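Local structure of butyrophilin subfamily 1 member A1 (Bos taurus, 4HH8) at residues A[71-75]-A[76-80]; A[99-102]-A[103-106]; A[179-182]-A[183-187]; A[206-209]-A[210-213]. The protein may act as a membrane-associated receptor in milk-fat droplet secretion and probably inhibits the proliferation of activated T cells, this chain being its extracellular pair of immunoglobulin-like domains. The protein carries 1 engineered substitution. One frame throughout, in Å; residues are numbered along the deposited sequence.

Contact 1: residues A[71-75]-A[76-80]; sequences GEEMA and EYRGR
Met74 O accepts two backbone amides from the residues that follow it. Arg78 N donates to it over 3.1 Å from within the carbonyl plane. Tyr77 N reaches the same Met74 O at 3.0 Å from well above that plane, so the two amides come to one oxygen from different directions. One turn later Arg80 N bonds to Tyr77 O at 3.0 Å, closing a type II turn in which Gly79 takes the positive phi. Glu76 O has a partner as well, though a weak one: Arg80 NH1 points straight at it over 3.3 Å.

The longer side chains find their polar mates outside this loop. Arg78 runs back along the loop to lay one face of its guanidinium over Ala75 CA, and its NE donates to the carbonyl of Glu70. The carboxylate of Glu73 turns to a different partner, OE2 taking the amide of Leu62. On the apolar side, Met74, present as selenomethionine, lies alongside Tyr77 and sets SE 3.9 Å from CD2 of that ring, at the edge and near its plane, a Met-aromatic contact. Tyr77 OH lies among weak bonds to the side chains of Arg53 and Tyr108, while Val60 packs against the tyrosine side chain. This is the irregular connection between strands 67-68 and 81-85, corresponding to C'' and D of a V-set immunoglobulin domain.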
# COMPACT_ATOMS: atom_id res chain seq x y z
N GLY A 71 17.24 -3.81 20.88
CA GLY A 71 16.57 -3.24 22.02
C GLY A 71 16.18 -1.78 21.88
O GLY A 71 15.50 -1.22 22.76
N GLU A 72 16.62 -1.14 20.80
CA GLU A 72 16.28 0.24 20.53
C GLU A 72 15.27 0.32 19.37
O GLU A 72 14.94 1.42 18.90
CB GLU A 72 17.54 1.02 20.18
CG GLU A 72 18.63 1.03 21.26
CD GLU A 72 19.54 2.23 21.17
OE1 GLU A 72 19.05 3.37 20.94
OE2 GLU A 72 20.76 2.03 21.32
N GLU A 73 14.81 -0.84 18.90
CA GLU A 73 13.81 -0.96 17.83
C GLU A 73 12.41 -1.21 18.39
O GLU A 73 12.24 -1.99 19.34
CB GLU A 73 14.19 -2.11 16.90
CG GLU A 73 15.56 -1.88 16.23
CD GLU A 73 15.97 -2.99 15.27
OE1 GLU A 73 15.50 -4.13 15.41
OE2 GLU A 73 16.78 -2.71 14.35
N MSE A 74 11.40 -0.56 17.81
CA MSE A 74 9.99 -0.87 18.12
C MSE A 74 9.77 -2.36 18.10
O MSE A 74 10.29 -3.06 17.21
CB MSE A 74 9.05 -0.23 17.11
CG MSE A 74 8.91 1.27 17.23
SE MSE A 74 8.04 2.05 15.64
CE MSE A 74 9.47 3.04 14.92
N ALA A 75 9.01 -2.84 19.08
CA ALA A 75 8.72 -4.29 19.23
C ALA A 75 7.98 -4.90 18.04
O ALA A 75 8.19 -6.07 17.71
CB ALA A 75 7.99 -4.58 20.55
N GLU A 76 7.11 -4.11 17.42
CA GLU A 76 6.39 -4.52 16.21
C GLU A 76 7.24 -4.51 14.93
O GLU A 76 6.78 -4.95 13.87
CB GLU A 76 5.22 -3.59 16.00
CG GLU A 76 5.51 -2.18 16.50
CD GLU A 76 4.56 -1.17 15.94
OE1 GLU A 76 4.54 -1.06 14.68
OE2 GLU A 76 3.85 -0.49 16.74
N TYR A 77 8.46 -3.99 15.01
CA TYR A 77 9.38 -4.15 13.89
C TYR A 77 10.45 -5.19 14.13
O TYR A 77 10.94 -5.78 13.19
CB TYR A 77 9.94 -2.80 13.43
CG TYR A 77 8.86 -2.05 12.67
CD1 TYR A 77 8.51 -2.43 11.38
CD2 TYR A 77 8.15 -1.00 13.27
CE1 TYR A 77 7.50 -1.78 10.69
CE2 TYR A 77 7.14 -0.35 12.60
CZ TYR A 77 6.81 -0.73 11.31
OH TYR A 77 5.83 -0.08 10.61
N ARG A 78 10.76 -5.46 15.38
CA ARG A 78 11.80 -6.41 15.74
C ARG A 78 11.58 -7.74 15.12
O ARG A 78 10.49 -8.26 15.19
CB ARG A 78 11.81 -6.66 17.24
CG ARG A 78 12.90 -5.96 17.99
CD ARG A 78 12.66 -6.26 19.44
NE ARG A 78 12.91 -5.09 20.26
CZ ARG A 78 12.28 -4.84 21.41
NH1 ARG A 78 11.34 -5.68 21.86
NH2 ARG A 78 12.59 -3.74 22.10
N GLY A 79 12.63 -8.30 14.54
CA GLY A 79 12.52 -9.62 13.94
C GLY A 79 11.93 -9.65 12.53
O GLY A 79 11.90 -10.71 11.91
N ARG A 80 11.48 -8.50 12.01
CA ARG A 80 11.03 -8.44 10.60
C ARG A 80 11.78 -7.37 9.79
O ARG A 80 11.44 -7.11 8.64
CB ARG A 80 9.49 -8.25 10.52
CG ARG A 80 8.92 -7.14 11.41
CD ARG A 80 7.36 -7.15 11.54
NE ARG A 80 6.74 -6.94 10.25
CZ ARG A 80 6.08 -5.85 9.86
NH1 ARG A 80 5.82 -4.83 10.69
NH2 ARG A 80 5.62 -5.83 8.62

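Contact 2: residues A[99-102]-A[103-106]; sequences EVKA and SDDG
Lys101 and Asp104 meet across a short 3-10 turn in the E-F connection of the V-set domain, where the sequence enters the Asp-x-Gly-x-Tyr-x-Cys signature of the F strand. Asp104 crosses the lysine at a slant. With CG anti to its own carbonyl carbon (chi1 -66°), its carboxylate swings back along the chain, and OD2 takes the amide of Lys101 at 2.9 Å. That bond is almost linear, 175° at the hydrogen, and it comes to the anti side, tilted 35° out of the carboxylate plane. In return, Asp104 N donates to Lys101 O over 2.9 Å, so side chain and backbone together clasp one residue.

Lys101 CG touches two oxygens, 3.6 Å from Ser103 OG and equally far from Asp104 OD2. The ammonium stays well short of the carboxylate. The charge partner of Asp104 is Arg80, whose NH2 makes a salt bridge to the same OD2, which probably steadies the buried negative charge. Tyr108 OH bonds to the carbonyl of Asp104 four residues earlier, the tyrosine corner familiar from Greek-key sandwiches. Asp105 turns the other way, its OD1 accepting from the amide of Val127. Beside it, the turn is closed by Asp105 N, which donates to Ala102 O at 3.1 Å.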
# COMPACT_ATOMS: atom_id res chain seq x y z
N GLU A 99 7.05 -9.11 5.35
CA GLU A 99 5.64 -9.33 5.58
C GLU A 99 4.89 -8.02 5.83
O GLU A 99 4.32 -7.79 6.92
CB GLU A 99 5.43 -10.36 6.70
CG GLU A 99 5.11 -11.75 6.11
CD GLU A 99 6.05 -12.86 6.62
OE1 GLU A 99 5.87 -13.30 7.78
OE2 GLU A 99 6.96 -13.30 5.85
N VAL A 100 4.91 -7.16 4.80
CA VAL A 100 4.29 -5.84 4.89
C VAL A 100 2.80 -5.95 5.23
O VAL A 100 2.11 -6.80 4.68
CB VAL A 100 4.53 -5.03 3.61
CG1 VAL A 100 3.48 -3.93 3.43
CG2 VAL A 100 5.93 -4.47 3.64
N LYS A 101 2.34 -5.14 6.17
CA LYS A 101 0.90 -4.98 6.41
C LYS A 101 0.43 -3.54 6.18
O LYS A 101 1.23 -2.62 6.07
CB LYS A 101 0.44 -5.45 7.80
CG LYS A 101 1.42 -5.40 8.96
CD LYS A 101 0.95 -6.47 10.02
CE LYS A 101 1.96 -6.72 11.12
NZ LYS A 101 2.06 -5.60 12.13
N ALA A 102 -0.89 -3.38 6.13
CA ALA A 102 -1.54 -2.07 5.98
C ALA A 102 -1.05 -1.00 6.96
O ALA A 102 -0.86 0.16 6.58
CB ALA A 102 -3.06 -2.23 6.07
N SER A 103 -0.84 -1.37 8.21
CA SER A 103 -0.31 -0.44 9.23
C SER A 103 1.12 0.07 8.95
O SER A 103 1.53 1.10 9.52
CB SER A 103 -0.33 -1.11 10.60
OG SER A 103 0.31 -2.37 10.51
N ASP A 104 1.88 -0.63 8.10
CA ASP A 104 3.21 -0.19 7.68
C ASP A 104 3.20 0.98 6.69
O ASP A 104 4.24 1.63 6.46
CB ASP A 104 3.98 -1.35 7.06
CG ASP A 104 4.27 -2.44 8.05
OD1 ASP A 104 4.53 -2.09 9.23
OD2 ASP A 104 4.27 -3.62 7.66
N ASP A 105 2.03 1.25 6.09
CA ASP A 105 1.87 2.38 5.16
C ASP A 105 2.17 3.71 5.85
O ASP A 105 1.74 3.93 6.98
CB ASP A 105 0.42 2.42 4.68
CG ASP A 105 0.23 3.33 3.49
OD1 ASP A 105 0.15 2.83 2.36
OD2 ASP A 105 0.17 4.56 3.68
N GLY A 106 2.92 4.58 5.17
CA GLY A 106 3.19 5.91 5.69
C GLY A 106 4.59 6.42 5.42
O GLY A 106 5.34 5.86 4.60

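Contact 3: residues A[179-182]-A[183-187]; sequences NPDE and EGLFT
The Phe186 ring comes up obliquely to Pro180, CE1 standing 4.0 Å from Pro180 CB, while Gly184 O lies above one face, displaced toward the rim. Glu158 and Pro159 also pack against the phenyl group. The other flat groups are two carboxylates with planes 64° apart, and they meet uncomfortably: Asp181 OD2 is 3.0 Å from Glu183 OE1, two acceptors of like charge, which would be expected to raise the affinity of one of them for a proton.

What brings Asp181 here is its other oxygen. Its chi1 of 75° tucks CG between the backbone N and carbonyl carbon, turning OD1 in across the loop. Leu185 N donates to Asp181 OD1 at 3.0 Å from above the carboxylate plane, and Glu183 N adds a weak bond to it. With a leucine in place of Asp181, the amide of Leu185 would probably lose its acceptor and the loop would be freer to move.

The backbone closes behind this. Asp181 N makes a short 2.6 Å bond to Leu185 O, and Gly184 N reaches Asp181 O at 3.0 Å, completing a type I turn. Beyond it, Asn179 and Thr187 exchange a pair of bonds, Thr187 N to Asn179 O being nearly straight at 177°. A type I turn followed by a glycine of positive phi is consistent with a 3:5 beta hairpin, here joining strands D and E of the second immunoglobulin domain.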
# COMPACT_ATOMS: atom_id res chain seq x y z
N ASN A 179 -15.51 -1.17 4.59
CA ASN A 179 -15.32 -1.52 5.99
C ASN A 179 -14.04 -2.34 6.15
O ASN A 179 -13.93 -3.42 5.56
CB ASN A 179 -16.49 -2.36 6.52
CG ASN A 179 -16.14 -3.08 7.83
OD1 ASN A 179 -16.12 -2.47 8.92
ND2 ASN A 179 -15.83 -4.40 7.73
N PRO A 180 -13.08 -1.84 6.96
CA PRO A 180 -11.78 -2.52 7.08
C PRO A 180 -11.88 -3.79 7.90
O PRO A 180 -12.59 -3.80 8.89
CB PRO A 180 -10.90 -1.49 7.78
CG PRO A 180 -11.89 -0.58 8.59
CD PRO A 180 -13.23 -0.65 7.84
N ASP A 181 -11.21 -4.86 7.49
CA ASP A 181 -11.17 -6.09 8.32
C ASP A 181 -10.23 -5.90 9.51
O ASP A 181 -9.78 -4.76 9.78
CB ASP A 181 -10.91 -7.34 7.48
CG ASP A 181 -9.47 -7.48 7.01
OD1 ASP A 181 -8.58 -6.73 7.42
OD2 ASP A 181 -9.22 -8.42 6.22
N GLU A 182 -9.92 -6.98 10.23
CA GLU A 182 -9.03 -6.84 11.40
C GLU A 182 -7.60 -6.41 11.00
O GLU A 182 -6.91 -5.78 11.78
CB GLU A 182 -8.98 -8.10 12.29
CG GLU A 182 -8.59 -7.71 13.76
CD GLU A 182 -8.20 -8.91 14.67
OE1 GLU A 182 -8.85 -9.06 15.75
OE2 GLU A 182 -7.25 -9.68 14.34
N GLU A 183 -7.18 -6.77 9.79
CA GLU A 183 -5.83 -6.39 9.31
C GLU A 183 -5.89 -5.08 8.51
O GLU A 183 -4.93 -4.73 7.81
CB GLU A 183 -5.20 -7.50 8.45
CG GLU A 183 -5.30 -8.93 9.05
CD GLU A 183 -6.43 -9.76 8.41
OE1 GLU A 183 -6.66 -9.67 7.15
OE2 GLU A 183 -7.08 -10.52 9.18
N GLY A 184 -7.03 -4.38 8.59
CA GLY A 184 -7.19 -3.06 7.95
C GLY A 184 -7.57 -3.08 6.45
O GLY A 184 -7.54 -2.04 5.79
N LEU A 185 -7.91 -4.25 5.91
CA LEU A 185 -8.23 -4.38 4.47
C LEU A 185 -9.71 -4.14 4.23
O LEU A 185 -10.55 -4.68 4.95
CB LEU A 185 -7.85 -5.75 3.97
CG LEU A 185 -6.41 -6.22 4.27
CD1 LEU A 185 -6.13 -7.68 3.79
CD2 LEU A 185 -5.41 -5.23 3.66
N PHE A 186 -10.02 -3.38 3.18
CA PHE A 186 -11.39 -3.00 2.88
C PHE A 186 -12.20 -4.05 2.14
O PHE A 186 -11.73 -4.66 1.16
CB PHE A 186 -11.44 -1.65 2.16
CG PHE A 186 -10.81 -0.55 2.95
CD1 PHE A 186 -11.53 0.07 3.98
CD2 PHE A 186 -9.50 -0.18 2.74
CE1 PHE A 186 -10.95 1.11 4.75
CE2 PHE A 186 -8.88 0.84 3.54
CZ PHE A 186 -9.62 1.48 4.53
N THR A 187 -13.39 -4.29 2.69
CA THR A 187 -14.48 -4.94 2.00
C THR A 187 -15.35 -3.84 1.40
O THR A 187 -15.60 -2.81 2.04
CB THR A 187 -15.27 -5.90 2.96
OG1 THR A 187 -14.41 -6.99 3.28
CG2 THR A 187 -16.49 -6.48 2.32

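Contact 4: residues A[206-209]-A[210-213]; sequences IRNL and LLGQ
Asn208 and Gln213 pair through their backbones: Asn208 N donates to Gln213 O at 2.8 Å, and Gln213 N returns a bond to Asn208 O at 3.2 Å. Gly212 N adds a weak, strongly bent bond to the same Asn208 O. Two residues thus face one, the definition of a G1 beta bulge, and Gly212 supplies the positive phi (63°) it needs.

Side chain to backbone, Asn208 works on the inside of the turn. Its CG lies anti to the backbone N (chi1 -171°), carrying OD1 to the amides of the turn, where Leu211 N donates to it at 3.1 Å and Leu210 N adds a weak bond. At the other end of the amide, ND2 donates to the carbonyl of Ala129, in the link to the first domain, and weakly to that of Tyr156.

Packing and charge belong to Arg207. Its chain, extended as far as NE, lays one guanidinium face across the glycine: Arg207 NH2 is 3.5 Å from Gly212 CA, and Gln213 N sits over the centre of the group at longer range. NH1 continues to a salt bridge with Glu214. Were an alanine to stand at Arg207, Glu214 would probably lose its ionic mate and the bulge the flat group lying over Gly212.

With both ends of its amide engaged, Asn208 is probably held from flipping, and the buried side chain thereby couples this F-G turn to the linker.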
# COMPACT_ATOMS: atom_id res chain seq x y z
N ILE A 206 -13.68 -3.42 -9.78
CA ILE A 206 -13.11 -2.91 -8.58
C ILE A 206 -11.64 -2.64 -8.89
O ILE A 206 -10.93 -3.55 -9.30
CB ILE A 206 -13.17 -3.96 -7.39
CG1 ILE A 206 -14.58 -4.55 -7.19
CG2 ILE A 206 -12.68 -3.34 -6.14
CD1 ILE A 206 -15.66 -3.57 -6.81
N ARG A 207 -11.16 -1.45 -8.61
CA ARG A 207 -9.80 -1.15 -9.02
C ARG A 207 -8.97 -0.65 -7.87
O ARG A 207 -9.38 0.25 -7.16
CB ARG A 207 -9.86 -0.06 -10.12
CG ARG A 207 -8.50 0.30 -10.71
CD ARG A 207 -8.68 1.26 -11.87
NE ARG A 207 -7.41 1.70 -12.43
CZ ARG A 207 -6.74 1.06 -13.38
NH1 ARG A 207 -7.21 -0.09 -13.87
NH2 ARG A 207 -5.60 1.56 -13.83
N ASN A 208 -7.78 -1.21 -7.72
CA ASN A 208 -6.77 -0.62 -6.85
C ASN A 208 -5.99 0.43 -7.65
O ASN A 208 -5.15 0.08 -8.49
CB ASN A 208 -5.87 -1.72 -6.32
CG ASN A 208 -4.94 -1.26 -5.25
OD1 ASN A 208 -4.27 -0.27 -5.42
ND2 ASN A 208 -4.86 -2.01 -4.12
N LEU A 209 -6.25 1.71 -7.37
CA LEU A 209 -5.66 2.87 -8.09
C LEU A 209 -4.15 3.02 -7.91
O LEU A 209 -3.45 3.48 -8.80
CB LEU A 209 -6.34 4.16 -7.65
CG LEU A 209 -7.84 4.15 -7.91
CD1 LEU A 209 -8.43 5.45 -7.42
CD2 LEU A 209 -8.03 4.01 -9.38
N LEU A 210 -3.65 2.57 -6.77
CA LEU A 210 -2.25 2.58 -6.44
C LEU A 210 -1.44 1.56 -7.26
O LEU A 210 -0.35 1.88 -7.77
CB LEU A 210 -2.15 2.27 -4.95
CG LEU A 210 -0.90 2.57 -4.17
CD1 LEU A 210 -0.31 3.97 -4.51
CD2 LEU A 210 -1.28 2.47 -2.69
N LEU A 211 -1.96 0.34 -7.40
CA LEU A 211 -1.36 -0.64 -8.31
C LEU A 211 -1.73 -0.45 -9.78
O LEU A 211 -1.04 -0.99 -10.64
CB LEU A 211 -1.74 -2.08 -7.91
CG LEU A 211 -1.30 -2.61 -6.54
CD1 LEU A 211 -1.86 -3.98 -6.29
CD2 LEU A 211 0.21 -2.64 -6.43
N GLY A 212 -2.81 0.28 -10.07
CA GLY A 212 -3.33 0.35 -11.44
C GLY A 212 -3.78 -1.03 -11.90
O GLY A 212 -3.49 -1.45 -13.05
N GLN A 213 -4.48 -1.75 -11.01
CA GLN A 213 -4.98 -3.10 -11.30
C GLN A 213 -6.45 -3.25 -10.90
O GLN A 213 -6.85 -2.78 -9.83
CB GLN A 213 -4.14 -4.17 -10.59
CG GLN A 213 -2.64 -4.21 -10.94
CD GLN A 213 -1.88 -5.27 -10.16
OE1 GLN A 213 -2.45 -5.96 -9.32
NE2 GLN A 213 -0.58 -5.41 -10.44

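In the fold
None of the four lies wholly in a core. Contact 3 is a surface hairpin without a buried residue, whereas contacts 1, 2 and 4 each contain two buried ones. Contacts 1 and 2 belong to the V-set domain and share a polar cluster: Tyr77 and Arg80 of the first meet the carboxylate of Asp104 in the second, an Arg-Asp pair familiar from V-type domains. Contacts 3 and 4 end the second domain on its two opposing sheets, with centres about 17 Å apart. Contact 2 touches contact 3 across the domain boundary, Ala102 CB to Glu183 O at 3.6 Å. Aspartate or asparagine oxygens organise contacts 2 to 4; contact 1 relies on a carbonyl.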